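N2152 (Neocallimastix frontalis, PDB 5U22) probably hydrolyses glycosidic bonds in rare arabinosyl substrates as a polyspecific family 39 glycoside hydrolase from a rumen anaerobic fungus. Local coordinates at residues A[70-75]-A[124-129]; A[118-123]-A[143-148]; A[302-307]-A[383-388]. All blocks are in the same frame, centred on the assembly; numbering follows the deposited sequence.

Interaction 1. Residues A[70-75]-A[124-129]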
loop_
_atom_site.group_PDB
_atom_site.type_symbol
_atom_site.label_atom_id
_atom_site.label_comp_id
_atom_site.label_asym_id
_atom_site.label_seq_id
_atom_site.Cartn_x
_atom_site.Cartn_y
_atom_site.Cartn_z
ATOM N N PRO A 70 4.591 -8.977 12.179
ATOM C CA PRO A 70 5.858 -9.483 12.717
ATOM C C PRO A 70 5.922 -10.999 12.686
ATOM O O PRO A 70 4.927 -11.687 12.915
ATOM C CB PRO A 70 5.844 -8.978 14.165
ATOM C CG PRO A 70 4.347 -8.890 14.499
ATOM C CD PRO A 70 3.749 -8.353 13.220
ATOM N N ALA A 71 7.131 -11.527 12.448
ATOM C CA ALA A 71 7.299 -12.978 12.441
ATOM C C ALA A 71 6.983 -13.588 13.806
ATOM O O ALA A 71 6.495 -14.724 13.878
ATOM C CB ALA A 71 8.723 -13.349 12.002
ATOM N N ARG A 72 7.260 -12.860 14.893
ATOM C CA ARG A 72 6.925 -13.284 16.245
ATOM C C ARG A 72 6.355 -12.102 17.015
ATOM O O ARG A 72 6.668 -10.947 16.726
ATOM C CB ARG A 72 8.145 -13.825 16.996
ATOM C CG ARG A 72 8.794 -15.027 16.359
ATOM C CD ARG A 72 7.894 -16.255 16.416
ATOM N NE ARG A 72 8.676 -17.481 16.308
ATOM C CZ ARG A 72 8.180 -18.700 16.094
ATOM N NH1 ARG A 72 6.880 -18.903 15.927
ATOM N NH2 ARG A 72 9.008 -19.735 16.054
ATOM N N ALA A 73 5.511 -12.399 17.997
ATOM C CA ALA A 73 4.983 -11.375 18.885
ATOM C C ALA A 73 4.965 -11.914 20.309
ATOM O O ALA A 73 4.957 -13.127 20.535
ATOM C CB ALA A 73 3.570 -10.932 18.468
ATOM N N GLY A 74 4.924 -11.001 21.271
ATOM C CA GLY A 74 4.842 -11.428 22.655
ATOM C C GLY A 74 6.131 -11.245 23.425
ATOM O O GLY A 74 6.921 -10.345 23.129
ATOM N N ASN A 75 6.356 -12.104 24.420
ATOM C CA ASN A 75 7.493 -11.950 25.317
ATOM C C ASN A 75 8.807 -11.911 24.555
ATOM O O ASN A 75 9.127 -12.830 23.796
ATOM C CB ASN A 75 7.517 -13.098 26.325
ATOM C CG ASN A 75 8.600 -12.921 27.360
ATOM O OD1 ASN A 75 8.549 -11.989 28.155
ATOM N ND2 ASN A 75 9.588 -13.804 27.354
ATOM N N ILE A 124 15.190 -17.526 13.477
ATOM C CA ILE A 124 14.651 -17.675 12.127
ATOM C C ILE A 124 14.315 -19.131 11.847
ATOM O O ILE A 124 13.233 -19.436 11.333
ATOM C CB ILE A 124 15.630 -17.101 11.082
ATOM C CG1 ILE A 124 15.652 -15.574 11.177
ATOM C CG2 ILE A 124 15.225 -17.499 9.684
ATOM C CD1 ILE A 124 16.699 -14.936 10.293
ATOM N N ARG A 125 15.208 -20.060 12.225
ATOM C CA ARG A 125 14.941 -21.479 11.983
ATOM C C ARG A 125 13.690 -21.937 12.714
ATOM O O ARG A 125 12.874 -22.682 12.162
ATOM C CB ARG A 125 16.121 -22.341 12.423
ATOM C CG ARG A 125 17.336 -22.279 11.544
ATOM C CD ARG A 125 18.424 -23.183 12.142
ATOM N NE ARG A 125 19.700 -22.998 11.474
ATOM C CZ ARG A 125 19.986 -23.517 10.286
ATOM N NH1 ARG A 125 19.074 -24.228 9.638
ATOM N NH2 ARG A 125 21.174 -23.319 9.739
ATOM N N SER A 126 13.549 -21.540 13.980
ATOM C CA SER A 126 12.347 -21.888 14.730
ATOM C C SER A 126 11.102 -21.308 14.072
ATOM O O SER A 126 10.071 -21.987 13.985
ATOM C CB SER A 126 12.462 -21.405 16.175
ATOM O OG SER A 126 11.246 -21.625 16.867
ATOM N N PHE A 127 11.177 -20.063 13.578
ATOM C CA PHE A 127 10.010 -19.489 12.915
ATOM C C PHE A 127 9.673 -20.259 11.642
ATOM O O PHE A 127 8.501 -20.545 11.369
ATOM C CB PHE A 127 10.214 -18.014 12.575
ATOM C CG PHE A 127 9.160 -17.504 11.642
ATOM C CD1 PHE A 127 7.877 -17.251 12.114
ATOM C CD2 PHE A 127 9.406 -17.403 10.276
ATOM C CE1 PHE A 127 6.868 -16.850 11.242
ATOM C CE2 PHE A 127 8.400 -17.003 9.398
ATOM C CZ PHE A 127 7.130 -16.729 9.882
ATOM N N ILE A 128 10.691 -20.580 10.836
ATOM C CA ILE A 128 10.442 -21.256 9.562
ATOM C C ILE A 128 9.854 -22.641 9.790
ATOM O O ILE A 128 8.994 -23.101 9.031
ATOM C CB ILE A 128 11.731 -21.313 8.732
ATOM C CG1 ILE A 128 12.104 -19.899 8.294
ATOM C CG2 ILE A 128 11.541 -22.185 7.506
ATOM C CD1 ILE A 128 11.023 -19.219 7.479
ATOM N N ASN A 129 10.304 -23.328 10.835
ATOM C CA ASN A 129 9.687 -24.601 11.198
ATOM C C ASN A 129 8.196 -24.429 11.484
ATOM O O ASN A 129 7.362 -25.187 10.971
ATOM C CB ASN A 129 10.402 -25.198 12.403
ATOM C CG ASN A 129 9.708 -26.434 12.933
ATOM O OD1 ASN A 129 9.801 -27.513 12.341
ATOM N ND2 ASN A 129 9.010 -26.289 14.058
#
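Ala-71 sits over the face of the Phe-127 ring, and this CH-pi contact is the apolar half of the meeting between residues 70-75 and 124-129. Ala-71 CB stands 4.0 Å from the ring centroid and only 12° off the ring normal, so the methyl lies above the middle of the ring. The carbonyl of the same residue approaches as well, with Ala-71 O 3.4 Å from Phe-127 CD1. Phe-127 reaches across because its CG lies opposite the backbone N (chi1 168°), which swings the ring off helix 117-134 toward the loop.

In fold terms, a loop at the C-terminal end of barrel strand 66-70 here packs on helix 117-134, the helix that follows the neighbouring parallel strand 98-102 of the TIM barrel. The seam is filled from outside the two segments too: Ile-101 of strand 98-102 touches both Ala-71 and Phe-127, while Val-84 and Ile-85 of helix 84-91 also pack on Phe-127.

The polar half belongs to Arg-72, whose chain bends at chi2 and runs out to the helix. Its guanidinium is turned almost perpendicular to the Phe-127 ring (89° between planes), with CZ near the ring's edge, so the two groups do not stack. Phe-127 CB instead lies 3.8 Å above the guanidinium plane, displaced toward its rim. Arg-72 NH2 comes within 3.3 Å of Phe-127 CA, and Ser-126 OG, at the guanidinium edge, is 3.0 Å from NH2. The charge has its salt-bridge partner one turn beyond Ser-126 on helix 117-134, where Asp-130 OD2 pairs with Arg-72 NH2. Arg-72 NH2 and Phe-127 N, 3.3 Å apart, are both donors and make no bond.

Interaction 2. Residues A[118-123]-A[143-148]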
loop_
_atom_site.group_PDB
_atom_site.type_symbol
_atom_site.label_atom_id
_atom_site.label_comp_id
_atom_site.label_asym_id
_atom_site.label_seq_id
_atom_site.Cartn_x
_atom_site.Cartn_y
_atom_site.Cartn_z
ATOM N N GLN A 118 24.182 -15.956 15.853
ATOM C CA GLN A 118 23.757 -17.294 16.250
ATOM C C GLN A 118 22.297 -17.298 16.681
ATOM O O GLN A 118 21.500 -18.110 16.203
ATOM C CB GLN A 118 24.664 -17.814 17.363
ATOM C CG GLN A 118 26.116 -17.972 16.921
ATOM C CD GLN A 118 26.990 -16.780 17.292
ATOM O OE1 GLN A 118 26.524 -15.640 17.333
ATOM N NE2 GLN A 118 28.273 -17.044 17.551
ATOM N N THR A 119 21.927 -16.392 17.586
ATOM C CA THR A 119 20.540 -16.327 18.052
ATOM C C THR A 119 19.595 -15.898 16.938
ATOM O O THR A 119 18.486 -16.425 16.817
ATOM C CB THR A 119 20.440 -15.374 19.238
ATOM O OG1 THR A 119 21.137 -15.944 20.348
ATOM C CG2 THR A 119 18.977 -15.124 19.640
ATOM N N TRP A 120 20.016 -14.937 16.119
ATOM C CA TRP A 120 19.219 -14.549 14.957
ATOM C C TRP A 120 18.866 -15.762 14.101
ATOM O O TRP A 120 17.705 -15.962 13.722
ATOM C CB TRP A 120 19.997 -13.510 14.156
ATOM C CG TRP A 120 19.383 -13.022 12.869
ATOM C CD1 TRP A 120 19.939 -13.120 11.625
ATOM C CD2 TRP A 120 18.149 -12.308 12.701
ATOM N NE1 TRP A 120 19.132 -12.524 10.694
ATOM C CE2 TRP A 120 18.022 -12.020 11.323
ATOM C CE3 TRP A 120 17.134 -11.894 13.572
ATOM C CZ2 TRP A 120 16.921 -11.338 10.796
ATOM C CZ3 TRP A 120 16.028 -11.211 13.043
ATOM C CH2 TRP A 120 15.939 -10.936 11.668
ATOM N N PHE A 121 19.859 -16.600 13.812
ATOM C CA PHE A 121 19.609 -17.768 12.978
ATOM C C PHE A 121 18.731 -18.789 13.697
ATOM O O PHE A 121 17.829 -19.376 13.088
ATOM C CB PHE A 121 20.943 -18.382 12.548
ATOM C CG PHE A 121 21.514 -17.789 11.276
ATOM C CD1 PHE A 121 21.207 -16.496 10.879
ATOM C CD2 PHE A 121 22.333 -18.552 10.456
ATOM C CE1 PHE A 121 21.729 -15.965 9.700
ATOM C CE2 PHE A 121 22.851 -18.030 9.269
ATOM C CZ PHE A 121 22.547 -16.738 8.895
ATOM N N ASN A 122 18.981 -19.027 14.990
ATOM C CA ASN A 122 18.123 -19.941 15.744
ATOM C C ASN A 122 16.666 -19.477 15.720
ATOM O O ASN A 122 15.749 -20.277 15.499
ATOM C CB ASN A 122 18.624 -20.064 17.184
ATOM C CG ASN A 122 19.899 -20.875 17.284
ATOM O OD1 ASN A 122 20.097 -21.828 16.527
ATOM N ND2 ASN A 122 20.782 -20.487 18.207
ATOM N N GLU A 123 16.439 -18.184 15.934
ATOM C CA GLU A 123 15.070 -17.675 15.920
ATOM C C GLU A 123 14.435 -17.820 14.543
ATOM O O GLU A 123 13.264 -18.198 14.435
ATOM C CB GLU A 123 15.048 -16.216 16.374
ATOM C CG GLU A 123 15.319 -16.036 17.854
ATOM C CD GLU A 123 14.291 -16.733 18.709
ATOM O OE1 GLU A 123 13.089 -16.607 18.411
ATOM O OE2 GLU A 123 14.681 -17.414 19.677
ATOM N N GLU A 143 10.691 -11.186 4.889
ATOM C CA GLU A 143 11.356 -9.890 4.858
ATOM C C GLU A 143 12.481 -9.904 5.885
ATOM O O GLU A 143 12.232 -10.096 7.078
ATOM C CB GLU A 143 10.348 -8.777 5.142
ATOM C CG GLU A 143 10.905 -7.373 5.009
ATOM C CD GLU A 143 9.890 -6.308 5.394
ATOM O OE1 GLU A 143 8.831 -6.657 5.973
ATOM O OE2 GLU A 143 10.158 -5.120 5.118
ATOM N N ILE A 144 13.717 -9.710 5.420
ATOM C CA ILE A 144 14.887 -10.004 6.244
ATOM C C ILE A 144 15.051 -8.987 7.371
ATOM O O ILE A 144 15.416 -9.353 8.499
ATOM C CB ILE A 144 16.146 -10.099 5.353
ATOM C CG1 ILE A 144 16.140 -11.427 4.594
ATOM C CG2 ILE A 144 17.443 -9.946 6.185
ATOM C CD1 ILE A 144 17.349 -11.647 3.676
ATOM N N TRP A 145 14.779 -7.711 7.106
ATOM C CA TRP A 145 15.050 -6.670 8.089
ATOM C C TRP A 145 14.014 -5.561 7.944
ATOM O O TRP A 145 13.029 -5.697 7.213
ATOM C CB TRP A 145 16.481 -6.145 7.927
ATOM C CG TRP A 145 17.012 -5.457 9.163
ATOM C CD1 TRP A 145 17.305 -4.124 9.305
ATOM C CD2 TRP A 145 17.300 -6.069 10.421
ATOM N NE1 TRP A 145 17.764 -3.872 10.581
ATOM C CE2 TRP A 145 17.784 -5.053 11.281
ATOM C CE3 TRP A 145 17.214 -7.378 10.906
ATOM C CZ2 TRP A 145 18.161 -5.307 12.599
ATOM C CZ3 TRP A 145 17.604 -7.635 12.221
ATOM C CH2 TRP A 145 18.073 -6.599 13.052
ATOM N N ASN A 146 14.239 -4.453 8.651
ATOM C CA ASN A 146 13.320 -3.315 8.625
ATOM C C ASN A 146 14.138 -2.065 8.881
ATOM O O ASN A 146 14.760 -1.947 9.943
ATOM C CB ASN A 146 12.220 -3.456 9.684
ATOM C CG ASN A 146 11.232 -2.286 9.681
ATOM O OD1 ASN A 146 10.852 -1.776 8.629
ATOM N ND2 ASN A 146 10.802 -1.874 10.874
ATOM N N GLU A 147 14.141 -1.153 7.913
ATOM C CA GLU A 147 14.807 0.140 8.033
ATOM C C GLU A 147 16.255 0.011 8.525
ATOM O O GLU A 147 16.615 0.584 9.563
ATOM C CB GLU A 147 14.006 1.075 8.925
ATOM C CG GLU A 147 12.575 1.238 8.395
ATOM C CD GLU A 147 11.839 2.445 8.940
ATOM O OE1 GLU A 147 12.175 2.922 10.053
ATOM O OE2 GLU A 147 10.909 2.920 8.238
ATOM N N PRO A 148 17.102 -0.702 7.790
ATOM C CA PRO A 148 18.508 -0.791 8.199
ATOM C C PRO A 148 19.184 0.562 8.239
ATOM O O PRO A 148 20.133 0.749 9.017
ATOM C CB PRO A 148 19.117 -1.703 7.129
ATOM C CG PRO A 148 18.237 -1.465 5.905
ATOM C CD PRO A 148 16.859 -1.341 6.483
#
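Trp-120 and Trp-145 each carry CG opposite the backbone N, with chi1 of 177° and -159°, and these extended side chains bring their six-membered rings together between helix 117-134 and the loop 143-148. The result is a T-shaped (edge-to-face) pair: the centroids are 5.3 Å apart, the planes stand at 76°, and the edge of Trp-145 addresses the face of Trp-120. Between the two indoles the nearest atoms are Trp-145 CZ3 and Trp-120 CH2, 3.7 Å apart; CZ3 stands above the Trp-120 plane, offset toward the rim.

The edge of the Trp-120 indole makes a second contact. Ile-144 O lies there in the ring plane, 3.4 Å from Trp-120 CZ2 and 3.6 Å from Trp-120 CH2. This carbonyl oxygen is buried without a hydrogen-bond partner in the model; the C-H edge of Trp-120 is what it meets across this contact. Both indole nitrogens are satisfied by threonines: Trp-120 NE1 bonds to Thr-167 OG1 on helix 160-174, and Trp-145 NE1 to Thr-151 OG1. A leucine in place of Trp-120 would probably leave the edge of Trp-145 without a face to rest on and Thr-167 without its indole N-H.

The same segment ends in Asn-146, Glu-147 and Pro-148, the Asn-Glu-Pro sequence that in clan GH-A hydrolases commonly follows this barrel strand, consistent with Glu-147 being the acid/base. Glu-147 OE1 and Asn-146 ND2 bind a BTB molecule, probably from the crystallisation liquor, as expected of a TIM-barrel active site at this strand end.

Interaction 3. Residues A[302-307]-A[383-388]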
loop_
_atom_site.group_PDB
_atom_site.type_symbol
_atom_site.label_atom_id
_atom_site.label_comp_id
_atom_site.label_asym_id
_atom_site.label_seq_id
_atom_site.Cartn_x
_atom_site.Cartn_y
_atom_site.Cartn_z
ATOM N N GLY A 302 -11.302 6.861 6.473
ATOM C CA GLY A 302 -10.446 6.141 5.543
ATOM C C GLY A 302 -10.976 4.771 5.174
ATOM O O GLY A 302 -10.754 4.298 4.059
ATOM N N TRP A 303 -11.676 4.112 6.099
ATOM C CA TRP A 303 -12.262 2.815 5.777
ATOM C C TRP A 303 -13.138 2.925 4.540
ATOM O O TRP A 303 -13.040 2.119 3.611
ATOM C CB TRP A 303 -13.073 2.293 6.960
ATOM C CG TRP A 303 -13.459 0.860 6.799
ATOM C CD1 TRP A 303 -12.789 -0.226 7.286
ATOM C CD2 TRP A 303 -14.610 0.348 6.107
ATOM N NE1 TRP A 303 -13.449 -1.379 6.936
ATOM C CE2 TRP A 303 -14.569 -1.054 6.213
ATOM C CE3 TRP A 303 -15.671 0.941 5.409
ATOM C CZ2 TRP A 303 -15.547 -1.881 5.638
ATOM C CZ3 TRP A 303 -16.644 0.115 4.837
ATOM C CH2 TRP A 303 -16.572 -1.280 4.960
ATOM N N TYR A 304 -13.979 3.956 4.496
ATOM C CA TYR A 304 -14.896 4.103 3.374
ATOM C C TYR A 304 -14.156 4.421 2.077
ATOM O O TYR A 304 -14.548 3.937 1.006
ATOM C CB TYR A 304 -15.933 5.172 3.698
ATOM C CG TYR A 304 -16.911 4.719 4.759
ATOM C CD1 TYR A 304 -16.722 5.051 6.098
ATOM C CD2 TYR A 304 -18.017 3.943 4.417
ATOM C CE1 TYR A 304 -17.624 4.622 7.076
ATOM C CE2 TYR A 304 -18.922 3.516 5.390
ATOM C CZ TYR A 304 -18.719 3.867 6.709
ATOM O OH TYR A 304 -19.621 3.429 7.658
ATOM N N PHE A 305 -13.077 5.217 2.147
ATOM C CA PHE A 305 -12.298 5.476 0.939
ATOM C C PHE A 305 -11.645 4.196 0.428
ATOM O O PHE A 305 -11.705 3.898 -0.773
ATOM C CB PHE A 305 -11.242 6.574 1.170
ATOM C CG PHE A 305 -10.650 7.113 -0.113
ATOM C CD1 PHE A 305 -11.381 7.978 -0.922
ATOM C CD2 PHE A 305 -9.379 6.737 -0.525
ATOM C CE1 PHE A 305 -10.855 8.458 -2.109
ATOM C CE2 PHE A 305 -8.839 7.221 -1.711
ATOM C CZ PHE A 305 -9.584 8.075 -2.508
ATOM N N TYR A 306 -11.053 3.401 1.327
ATOM C CA TYR A 306 -10.435 2.155 0.893
ATOM C C TYR A 306 -11.472 1.121 0.463
ATOM O O TYR A 306 -11.152 0.233 -0.331
ATOM C CB TYR A 306 -9.516 1.622 2.001
ATOM C CG TYR A 306 -8.149 2.286 1.952
ATOM C CD1 TYR A 306 -7.958 3.582 2.429
ATOM C CD2 TYR A 306 -7.062 1.628 1.394
ATOM C CE1 TYR A 306 -6.703 4.187 2.364
ATOM C CE2 TYR A 306 -5.813 2.218 1.330
ATOM C CZ TYR A 306 -5.637 3.494 1.810
ATOM O OH TYR A 306 -4.377 4.048 1.740
ATOM N N LYS A 307 -12.710 1.226 0.953
ATOM C CA LYS A 307 -13.767 0.353 0.453
ATOM C C LYS A 307 -14.077 0.664 -1.008
ATOM O O LYS A 307 -14.218 -0.251 -1.833
ATOM C CB LYS A 307 -15.012 0.497 1.332
ATOM C CG LYS A 307 -16.264 -0.209 0.790
ATOM C CD LYS A 307 -16.196 -1.710 0.959
ATOM C CE LYS A 307 -17.499 -2.383 0.479
ATOM N NZ LYS A 307 -17.252 -3.762 0.008
ATOM N N THR A 383 -11.864 9.937 14.601
ATOM C CA THR A 383 -13.254 10.362 14.516
ATOM C C THR A 383 -14.068 9.290 13.802
ATOM O O THR A 383 -13.763 8.971 12.646
ATOM C CB THR A 383 -13.367 11.680 13.762
ATOM O OG1 THR A 383 -12.612 12.686 14.446
ATOM C CG2 THR A 383 -14.826 12.128 13.653
ATOM N N PRO A 384 -15.080 8.701 14.434
ATOM C CA PRO A 384 -15.897 7.711 13.722
ATOM C C PRO A 384 -16.627 8.346 12.547
ATOM O O PRO A 384 -16.966 9.533 12.563
ATOM C CB PRO A 384 -16.873 7.214 14.796
ATOM C CG PRO A 384 -16.170 7.493 16.082
ATOM C CD PRO A 384 -15.443 8.787 15.856
ATOM N N SER A 385 -16.855 7.538 11.512
ATOM C CA SER A 385 -17.536 7.972 10.300
ATOM C C SER A 385 -18.752 7.099 10.024
ATOM O O SER A 385 -18.697 5.871 10.168
ATOM C CB SER A 385 -16.601 7.922 9.097
ATOM O OG SER A 385 -17.275 8.319 7.918
ATOM N N ASN A 386 -19.851 7.734 9.627
ATOM C CA ASN A 386 -21.034 7.001 9.200
ATOM C C ASN A 386 -21.060 6.790 7.701
ATOM O O ASN A 386 -22.021 6.212 7.181
ATOM C CB ASN A 386 -22.308 7.721 9.645
ATOM C CG ASN A 386 -22.415 7.804 11.145
ATOM O OD1 ASN A 386 -22.257 6.799 11.839
ATOM N ND2 ASN A 386 -22.652 9.012 11.662
ATOM N N GLY A 387 -20.027 7.231 6.999
ATOM C CA GLY A 387 -19.921 6.949 5.591
ATOM C C GLY A 387 -20.068 8.178 4.715
ATOM O O GLY A 387 -20.182 9.317 5.183
ATOM N N PRO A 388 -20.066 7.955 3.411
ATOM C CA PRO A 388 -19.984 9.065 2.459
ATOM C C PRO A 388 -21.312 9.789 2.301
ATOM O O PRO A 388 -22.362 9.352 2.772
ATOM C CB PRO A 388 -19.584 8.372 1.156
ATOM C CG PRO A 388 -20.101 7.011 1.289
ATOM C CD PRO A 388 -19.971 6.646 2.741
HETATM O O HOH W 1 -19.806 3.512 10.228
#
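The Tyr-304 ring is covered on both faces: Gly-387 CA lies over the centre of one, and Trp-303 CE3, from the preceding residue of the same helix, over the centre of the other. Tyr-304 projects from helix 301-310 of the TIM barrel, whereas Gly-387 belongs to the loop between antiparallel strands 368-376 and 389-397 of the beta sandwich; the contact thus spans the two parts. That loop contains an ST turn, in which Gly-387 N donates to Ser-385 OG over 3.1 Å at an angle of 155°.

The glycine contact is a CH-pi interaction, with CA 3.4 Å from the ring centroid and 7° off the normal. At the ring's edge are Ser-385 O, 3.5 Å from Tyr-304 CE1, and a water in the ring plane; Pro-388 CD comes in obliquely, 3.7 Å from Tyr-304 CD2. Ile-376 of strand 368-376 also touches both Tyr-304 and Ser-385.

At the backbone angles of Gly-387 a CB would be jammed against the preceding carbonyl O and would clash with Pro-388 CD; it would also be tight against Tyr-304 CE2. The bridging water sits 2.6 Å from Tyr-304 OH and donates to Ser-385 O, also at 2.6 Å.

Interactions 1 and 2 lie 10 Å apart between centres and share helix 117-134, whose consecutive segments 118-123 and 124-129 serve one contact each. Along the chain they cross: 70-75, 118-123, 124-129, then 143-148. The helix is thereby packed against loops that follow strands 66-70 and 139-143, the parallel strands on either side of strand 98-102. Interaction 3 comes later in the chain, after both have closed, with centres 34 Å from interaction 1 and 37 Å from interaction 2, and nearest atoms about 19 and 17 Å away. Two contacts therefore knit the barrel itself, while the third joins the barrel to the sandwich, on the opposite side of the chain's centre from interaction 2.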